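Local coordinates for protein short-chain type dehydrogenase/reductase (Mycobacterium ulcerans, PDB 3SVT) that is probably an NAD-dependent oxidoreductase of the short-chain dehydrogenase/reductase family, with a possible part in aromatic hydrocarbon catabolism, at residues 26-31 and 38-43. Sequence-based numbering, arbitrary orientation.
Sequences GVAAGL and VMIVGR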
# COMPACT_ATOMS: atom_id res chain seq x y z
N GLY B 26 -1.57 -4.40 -29.63
CA GLY B 26 -2.85 -3.75 -29.38
C GLY B 26 -2.71 -2.27 -29.07
O GLY B 26 -3.52 -1.46 -29.50
N VAL B 27 -1.69 -1.91 -28.31
CA VAL B 27 -1.49 -0.52 -27.96
C VAL B 27 -1.10 0.29 -29.22
O VAL B 27 -1.62 1.40 -29.45
CB VAL B 27 -0.41 -0.36 -26.85
CG1 VAL B 27 -0.02 1.09 -26.72
CG2 VAL B 27 -0.91 -0.93 -25.50
N ALA B 28 -0.20 -0.29 -30.01
CA ALA B 28 0.24 0.27 -31.26
C ALA B 28 -0.94 0.41 -32.24
O ALA B 28 -1.10 1.44 -32.91
CB ALA B 28 1.35 -0.62 -31.87
N ALA B 29 -1.77 -0.63 -32.30
CA ALA B 29 -2.96 -0.62 -33.15
C ALA B 29 -3.84 0.56 -32.79
O ALA B 29 -4.25 1.34 -33.66
CB ALA B 29 -3.74 -1.91 -33.00
N GLY B 30 -4.16 0.67 -31.50
CA GLY B 30 -4.97 1.77 -30.99
C GLY B 30 -4.47 3.15 -31.38
O GLY B 30 -5.24 4.00 -31.83
N LEU B 31 -3.19 3.38 -31.19
CA LEU B 31 -2.58 4.69 -31.47
C LEU B 31 -2.58 5.04 -32.95
O LEU B 31 -2.94 6.17 -33.35
CB LEU B 31 -1.14 4.74 -30.93
CG LEU B 31 -1.03 4.79 -29.40
CD1 LEU B 31 0.41 4.57 -28.93
CD2 LEU B 31 -1.55 6.09 -28.85
N VAL B 38 3.63 5.73 -34.71
CA VAL B 38 4.17 4.80 -33.77
C VAL B 38 5.42 4.11 -34.36
O VAL B 38 5.43 3.74 -35.53
CB VAL B 38 3.14 3.73 -33.42
CG1 VAL B 38 3.73 2.75 -32.38
CG2 VAL B 38 1.86 4.39 -32.89
N MET B 39 6.45 3.97 -33.54
CA MET B 39 7.52 3.01 -33.77
C MET B 39 7.37 1.88 -32.76
O MET B 39 7.35 2.11 -31.53
CB MET B 39 8.90 3.65 -33.61
CG MET B 39 10.03 2.74 -34.10
SD MET B 39 11.69 3.41 -33.84
CE MET B 39 11.79 4.54 -35.23
N ILE B 40 7.22 0.66 -33.28
CA ILE B 40 7.26 -0.55 -32.47
C ILE B 40 8.65 -1.17 -32.49
O ILE B 40 9.26 -1.32 -33.54
CB ILE B 40 6.24 -1.62 -32.92
CG1 ILE B 40 6.38 -1.95 -34.42
CG2 ILE B 40 4.82 -1.16 -32.58
CD1 ILE B 40 5.47 -3.10 -34.88
N VAL B 41 9.17 -1.52 -31.32
CA VAL B 41 10.45 -2.18 -31.24
C VAL B 41 10.25 -3.51 -30.51
O VAL B 41 9.30 -3.67 -29.73
CB VAL B 41 11.49 -1.30 -30.55
CG1 VAL B 41 11.67 0.02 -31.29
CG2 VAL B 41 11.13 -1.06 -29.09
N GLY B 42 11.15 -4.45 -30.79
CA GLY B 42 11.13 -5.78 -30.20
C GLY B 42 12.23 -6.66 -30.75
O GLY B 42 12.99 -6.26 -31.65
N ARG B 43 12.33 -7.88 -30.24
CA ARG B 43 13.44 -8.75 -30.56
C ARG B 43 13.37 -9.35 -31.98
O ARG B 43 14.40 -9.55 -32.61
CB ARG B 43 13.60 -9.86 -29.50
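The helical segment 26-31, bearing A28 and L31, runs almost antiparallel to the strand that carries V38 and I40, at 168° between their directions and 9.2 Å between their axes at closest approach. The two backbones come nearest at A28 and V38, whose CA atoms are 6.5 Å apart. No hydrogen bond crosses, and the side-chain contacts are apolar. All four touching side chains, A28, L31, V38 and I40, are buried. A28 meets both strand residues with its single methyl. Its CB lies 3.6 Å from I40 CG2 and, more loosely, 4.2 Å from V38 CG1. I40 touches with its branch methyl, not with the longer CG1-CD1 arm. In I40, CG1 sits between the backbone N and the carbonyl carbon (chi1 53°), while CG2 is placed anti to the carbonyl carbon and reaches the alanine. Nearly one helical turn further on, L31 brings its CB to 3.6 Å from V38 CG2. V38 uses both methyls: CG1 faces the A28 methyl, and CG2 meets L31 and also lies near the A28 carbonyl oxygen. Its CG1 is anti to the backbone N (chi1 -179°), which sets CG1 toward A28 CB and CG2 toward L31 CB.

Helix 22-33 is the crossover of the beta-alpha-beta unit that links strand 13-17 to strand 37-42. The two strands are parallel neighbours in the Rossmann-type sheet of the SDR fold, a fold that in this family typically binds NAD(P), consistent with the NAD use assigned to this protein. V38 and I40 alternate with M39 and V41 along the strand. The first pair points to helix 22-33. M39 and V41 pack instead against helix 75-89, on the opposite side of the sheet. L31 also touches Y14 of strand 13-17 and F9, and V38 touches V16. V38 and I40 make backbone hydrogen bonds to R66 of strand 64-69.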